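Local coordinates for protein nucleoporin NUP159 (Saccharomyces cerevisiae, PDB 1XIP) that serves in the nuclear pore complex, its N-terminal beta-propeller domain tethering the helicase Dbp5 to the pore for mRNA export, at residues 8-20 and 307-321. Sequence-based numbering, arbitrary orientation.
Sequences EVPTETSEDFGFK and IWDSKQVIEPSQDSE
Phe19 packs against Ile307, and Glu12 lies across Gln312 and beside Ile314. The ring of Phe19 meets Ile307 from the opposite direction, CE2 lying 3.4 Å from Ile307 CD1, an apolar pairing that suits two buried side chains. Its in-plane edge is turned to Glu321 O, which also accepts the backbone N of Phe19 at 2.8 Å; the donor stands 33° out of the carbonyl plane. Phe17 crosses Ile314 at about a right angle, with CD1 3.9 Å from Ile314 CG2, while Val294 of strand 292-299 touches both Phe17 and Ile307.

Strands 11-14 and 313-316 pair in parallel register, Glu12 N giving a 2.9 Å hydrogen bond to Val313 O and Glu12 O accepting from Glu315 N. This small sheet is separate from the antiparallel blades of the Nup159 beta-propeller, one of which joins both chain ends: strand 18-26 is its outer strand, beside 374-381, followed by 365-370 and 337-343. With CG anti to the backbone N (chi1 -176°), Glu12 is long enough to pass Ile314 and bring its carboxylate into a long salt bridge with Lys311, whose amine also binds Asp309. Gln312 turns the face of its amide to Glu12 CB, NE2 3.4 Å from that CB, with amide and carboxylate planes 42° apart. An alanine in place of Gln312 is likely to strip Glu12 CB of this flat cover and leave the glutamate freer to turn. On the other face, branched Thr11 serves two partners: CG2 rests 3.9 Å from Glu315 CG, while its hydroxyl bonds Asp265; the Glu315 carboxylate pairs with Arg322.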
loop_
_atom_site.group_PDB
_atom_site.type_symbol
_atom_site.label_atom_id
_atom_site.label_comp_id
_atom_site.label_asym_id
_atom_site.label_seq_id
_atom_site.Cartn_x
_atom_site.Cartn_y
_atom_site.Cartn_z
ATOM N N GLU A 8 -14.035 -12.677 16.866
ATOM C CA GLU A 8 -12.758 -11.994 16.739
ATOM C C GLU A 8 -11.669 -12.910 16.169
ATOM O O GLU A 8 -11.539 -14.045 16.599
ATOM C CB GLU A 8 -12.342 -11.537 18.140
ATOM C CG GLU A 8 -12.128 -10.044 18.334
ATOM C CD GLU A 8 -10.822 -9.736 19.075
ATOM O OE1 GLU A 8 -10.037 -8.864 18.607
ATOM O OE2 GLU A 8 -10.566 -10.371 20.124
ATOM N N VAL A 9 -10.893 -12.420 15.203
ATOM C CA VAL A 9 -9.720 -13.159 14.722
ATOM C C VAL A 9 -8.673 -13.104 15.807
ATOM O O VAL A 9 -8.389 -12.023 16.325
ATOM C CB VAL A 9 -9.083 -12.557 13.441
ATOM C CG1 VAL A 9 -8.629 -13.672 12.508
ATOM C CG2 VAL A 9 -10.026 -11.617 12.725
ATOM N N PRO A 10 -8.080 -14.243 16.153
ATOM C CA PRO A 10 -7.161 -14.304 17.293
ATOM C C PRO A 10 -5.709 -13.946 16.934
ATOM O O PRO A 10 -5.314 -14.028 15.774
ATOM C CB PRO A 10 -7.282 -15.763 17.753
ATOM C CG PRO A 10 -8.157 -16.449 16.717
ATOM C CD PRO A 10 -8.227 -15.558 15.512
ATOM N N THR A 11 -4.939 -13.527 17.931
ATOM C CA THR A 11 -3.557 -13.151 17.717
ATOM C C THR A 11 -2.609 -14.163 18.340
ATOM O O THR A 11 -2.660 -14.431 19.551
ATOM C CB THR A 11 -3.279 -11.749 18.267
ATOM O OG1 THR A 11 -3.987 -10.775 17.477
ATOM C CG2 THR A 11 -1.796 -11.380 18.066
ATOM N N GLU A 12 -1.746 -14.716 17.493
ATOM C CA GLU A 12 -0.730 -15.654 17.912
ATOM C C GLU A 12 0.525 -14.894 18.293
ATOM O O GLU A 12 0.971 -14.029 17.552
ATOM C CB GLU A 12 -0.428 -16.634 16.780
ATOM C CG GLU A 12 0.554 -17.731 17.139
ATOM C CD GLU A 12 1.040 -18.481 15.924
ATOM O OE1 GLU A 12 0.556 -19.602 15.677
ATOM O OE2 GLU A 12 1.918 -17.959 15.217
ATOM N N THR A 13 1.057 -15.199 19.474
ATOM C CA THR A 13 2.394 -14.791 19.851
ATOM C C THR A 13 3.351 -15.840 19.330
ATOM O O THR A 13 3.254 -17.013 19.682
ATOM C CB THR A 13 2.516 -14.682 21.368
ATOM O OG1 THR A 13 1.497 -13.813 21.853
ATOM C CG2 THR A 13 3.805 -13.971 21.747
ATOM N N SER A 14 4.265 -15.417 18.472
ATOM C CA SER A 14 5.181 -16.343 17.829
ATOM C C SER A 14 6.598 -16.023 18.235
ATOM O O SER A 14 7.006 -14.857 18.223
ATOM C CB SER A 14 5.034 -16.275 16.305
ATOM O OG SER A 14 5.765 -17.314 15.662
ATOM N N GLU A 15 7.347 -17.059 18.597
ATOM C CA GLU A 15 8.754 -16.904 18.924
ATOM C C GLU A 15 9.646 -17.188 17.715
ATOM O O GLU A 15 10.876 -17.321 17.847
ATOM C CB GLU A 15 9.130 -17.808 20.101
ATOM C CG GLU A 15 10.244 -17.235 20.966
ATOM C CD GLU A 15 9.952 -17.310 22.448
ATOM O OE1 GLU A 15 8.776 -17.093 22.857
ATOM O OE2 GLU A 15 10.914 -17.581 23.207
ATOM N N ASP A 16 9.027 -17.281 16.540
ATOM C CA ASP A 16 9.744 -17.569 15.297
ATOM C C ASP A 16 9.737 -16.383 14.331
ATOM O O ASP A 16 10.329 -16.448 13.264
ATOM C CB ASP A 16 9.146 -18.792 14.603
ATOM C CG ASP A 16 9.023 -19.985 15.518
ATOM O OD1 ASP A 16 8.032 -20.729 15.370
ATOM O OD2 ASP A 16 9.866 -20.271 16.401
ATOM N N PHE A 17 9.049 -15.313 14.713
ATOM C CA PHE A 17 8.907 -14.138 13.869
ATOM C C PHE A 17 9.441 -12.929 14.581
ATOM O O PHE A 17 9.190 -12.742 15.781
ATOM C CB PHE A 17 7.442 -13.887 13.523
ATOM C CG PHE A 17 6.956 -14.693 12.366
ATOM C CD1 PHE A 17 6.078 -15.771 12.565
ATOM C CD2 PHE A 17 7.381 -14.399 11.069
ATOM C CE1 PHE A 17 5.629 -16.541 11.479
ATOM C CE2 PHE A 17 6.940 -15.159 9.983
ATOM C CZ PHE A 17 6.064 -16.229 10.188
ATOM N N GLY A 18 10.166 -12.100 13.836
ATOM C CA GLY A 18 10.565 -10.798 14.328
ATOM C C GLY A 18 11.155 -9.895 13.270
ATOM O O GLY A 18 11.600 -10.361 12.208
ATOM N N PHE A 19 11.163 -8.598 13.570
ATOM C CA PHE A 19 11.839 -7.615 12.750
ATOM C C PHE A 19 13.185 -7.252 13.365
ATOM O O PHE A 19 13.327 -7.204 14.584
ATOM C CB PHE A 19 10.974 -6.379 12.601
ATOM C CG PHE A 19 9.714 -6.608 11.812
ATOM C CD1 PHE A 19 9.713 -6.504 10.415
ATOM C CD2 PHE A 19 8.520 -6.907 12.459
ATOM C CE1 PHE A 19 8.535 -6.699 9.681
ATOM C CE2 PHE A 19 7.359 -7.101 11.746
ATOM C CZ PHE A 19 7.360 -6.993 10.348
ATOM N N LYS A 20 14.176 -7.038 12.505
ATOM C CA LYS A 20 15.476 -6.525 12.915
ATOM C C LYS A 20 15.646 -5.147 12.295
ATOM O O LYS A 20 15.663 -5.015 11.068
ATOM C CB LYS A 20 16.597 -7.458 12.454
ATOM C CG LYS A 20 17.736 -7.580 13.451
ATOM C CD LYS A 20 18.862 -6.563 13.178
ATOM C CE LYS A 20 19.672 -6.260 14.457
ATOM N NZ LYS A 20 21.037 -6.905 14.476
ATOM N N ILE A 307 1.711 -8.241 10.919
ATOM C CA ILE A 307 1.998 -9.458 10.176
ATOM C C ILE A 307 0.744 -10.347 10.112
ATOM O O ILE A 307 0.111 -10.596 11.127
ATOM C CB ILE A 307 3.141 -10.222 10.833
ATOM C CG1 ILE A 307 4.360 -9.319 11.027
ATOM C CG2 ILE A 307 3.525 -11.411 9.997
ATOM C CD1 ILE A 307 5.404 -9.914 11.972
ATOM N N TRP A 308 0.397 -10.800 8.910
ATOM C CA TRP A 308 -0.678 -11.752 8.690
ATOM C C TRP A 308 -0.070 -13.034 8.124
ATOM O O TRP A 308 0.611 -12.991 7.104
ATOM C CB TRP A 308 -1.673 -11.171 7.693
ATOM C CG TRP A 308 -2.747 -12.126 7.318
ATOM C CD1 TRP A 308 -2.825 -12.864 6.179
ATOM C CD2 TRP A 308 -3.902 -12.465 8.095
ATOM N NE1 TRP A 308 -3.959 -13.640 6.199
ATOM C CE2 TRP A 308 -4.634 -13.414 7.367
ATOM C CE3 TRP A 308 -4.380 -12.069 9.352
ATOM C CZ2 TRP A 308 -5.815 -13.971 7.837
ATOM C CZ3 TRP A 308 -5.558 -12.627 9.823
ATOM C CH2 TRP A 308 -6.262 -13.569 9.065
ATOM N N ASP A 309 -0.286 -14.188 8.761
ATOM C CA ASP A 309 0.357 -15.423 8.295
ATOM C C ASP A 309 -0.501 -16.304 7.356
ATOM O O ASP A 309 -0.107 -17.423 7.039
ATOM C CB ASP A 309 0.899 -16.232 9.479
ATOM C CG ASP A 309 -0.105 -17.104 10.197
ATOM O OD1 ASP A 309 -1.319 -16.997 9.907
ATOM O OD2 ASP A 309 0.290 -17.916 11.063
ATOM N N SER A 310 -1.655 -15.787 6.919
ATOM C CA SER A 310 -2.579 -16.516 6.040
ATOM C C SER A 310 -3.836 -16.976 6.804
ATOM O O SER A 310 -4.863 -17.260 6.203
ATOM C CB SER A 310 -1.879 -17.704 5.376
ATOM O OG SER A 310 -2.098 -18.881 6.123
ATOM N N LYS A 311 -3.716 -17.065 8.132
ATOM C CA LYS A 311 -4.834 -17.549 8.963
ATOM C C LYS A 311 -5.125 -16.707 10.215
ATOM O O LYS A 311 -6.250 -16.715 10.709
ATOM C CB LYS A 311 -4.597 -19.007 9.379
ATOM C CG LYS A 311 -3.268 -19.265 10.115
ATOM C CD LYS A 311 -3.385 -20.378 11.160
ATOM C CE LYS A 311 -2.031 -21.008 11.505
ATOM N NZ LYS A 311 -1.186 -20.111 12.350
ATOM N N GLN A 312 -4.106 -16.003 10.714
ATOM C CA GLN A 312 -4.248 -15.153 11.881
ATOM C C GLN A 312 -3.154 -14.095 11.931
ATOM O O GLN A 312 -2.192 -14.152 11.165
ATOM C CB GLN A 312 -4.242 -15.986 13.162
ATOM C CG GLN A 312 -2.852 -16.391 13.658
ATOM C CD GLN A 312 -2.866 -17.678 14.457
ATOM O OE1 GLN A 312 -2.327 -18.685 14.013
ATOM N NE2 GLN A 312 -3.478 -17.648 15.635
ATOM N N VAL A 313 -3.313 -13.141 12.856
ATOM C CA VAL A 313 -2.347 -12.070 13.076
ATOM C C VAL A 313 -1.269 -12.568 14.011
ATOM O O VAL A 313 -1.562 -13.270 14.967
ATOM C CB VAL A 313 -3.026 -10.807 13.709
ATOM C CG1 VAL A 313 -1.997 -9.719 14.046
ATOM C CG2 VAL A 313 -4.091 -10.259 12.800
ATOM N N ILE A 314 -0.027 -12.194 13.744
ATOM C CA ILE A 314 1.101 -12.642 14.552
ATOM C C ILE A 314 1.809 -11.488 15.219
ATOM O O ILE A 314 2.242 -10.549 14.564
ATOM C CB ILE A 314 2.088 -13.403 13.687
ATOM C CG1 ILE A 314 1.520 -14.765 13.328
ATOM C CG2 ILE A 314 3.448 -13.537 14.374
ATOM C CD1 ILE A 314 1.946 -15.178 11.974
ATOM N N GLU A 315 1.927 -11.561 16.530
ATOM C CA GLU A 315 2.770 -10.646 17.259
ATOM C C GLU A 315 4.042 -11.397 17.592
ATOM O O GLU A 315 3.983 -12.563 18.004
ATOM C CB GLU A 315 2.074 -10.179 18.539
ATOM C CG GLU A 315 1.179 -8.952 18.369
ATOM C CD GLU A 315 0.952 -8.194 19.682
ATOM O OE1 GLU A 315 0.380 -8.776 20.639
ATOM O OE2 GLU A 315 1.349 -7.007 19.763
ATOM N N PRO A 316 5.193 -10.755 17.383
ATOM C CA PRO A 316 6.468 -11.272 17.892
ATOM C C PRO A 316 6.448 -11.294 19.418
ATOM O O PRO A 316 5.709 -10.512 20.031
ATOM C CB PRO A 316 7.485 -10.245 17.391
ATOM C CG PRO A 316 6.806 -9.549 16.279
ATOM C CD PRO A 316 5.370 -9.500 16.633
ATOM N N SER A 317 7.246 -12.171 20.020
ATOM C CA SER A 317 7.186 -12.394 21.469
ATOM C C SER A 317 7.925 -11.344 22.303
ATOM O O SER A 317 7.880 -11.381 23.528
ATOM C CB SER A 317 7.661 -13.816 21.833
ATOM O OG SER A 317 8.878 -14.150 21.183
ATOM N N GLN A 318 8.602 -10.410 21.640
ATOM C CA GLN A 318 9.319 -9.354 22.351
ATOM C C GLN A 318 9.230 -8.017 21.634
ATOM O O GLN A 318 9.056 -7.980 20.416
ATOM C CB GLN A 318 10.773 -9.756 22.604
ATOM C CG GLN A 318 11.048 -10.080 24.070
ATOM C CD GLN A 318 12.107 -11.141 24.238
ATOM O OE1 GLN A 318 13.267 -10.939 23.855
ATOM N NE2 GLN A 318 11.721 -12.281 24.807
ATOM N N ASP A 319 9.357 -6.926 22.395
ATOM C CA ASP A 319 9.050 -5.577 21.885
ATOM C C ASP A 319 10.086 -4.976 20.928
ATOM O O ASP A 319 9.752 -4.101 20.139
ATOM C CB ASP A 319 8.754 -4.606 23.037
ATOM C CG ASP A 319 7.272 -4.264 23.144
ATOM O OD1 ASP A 319 6.731 -3.659 22.192
ATOM O OD2 ASP A 319 6.569 -4.570 24.136
ATOM N N SER A 320 11.333 -5.439 21.003
ATOM C CA SER A 320 12.379 -4.987 20.078
ATOM C C SER A 320 12.200 -5.564 18.658
ATOM O O SER A 320 12.834 -5.101 17.703
ATOM C CB SER A 320 13.767 -5.333 20.626
ATOM O OG SER A 320 13.809 -6.657 21.128
ATOM N N GLU A 321 11.323 -6.564 18.536
ATOM C CA GLU A 321 11.110 -7.305 17.287
ATOM C C GLU A 321 9.901 -6.816 16.484
ATOM O O GLU A 321 9.515 -7.448 15.494
ATOM C CB GLU A 321 10.951 -8.795 17.586
ATOM C CG GLU A 321 12.171 -9.620 17.247
ATOM C CD GLU A 321 13.083 -9.820 18.437
ATOM O OE1 GLU A 321 12.710 -10.594 19.349
ATOM O OE2 GLU A 321 14.174 -9.204 18.457
#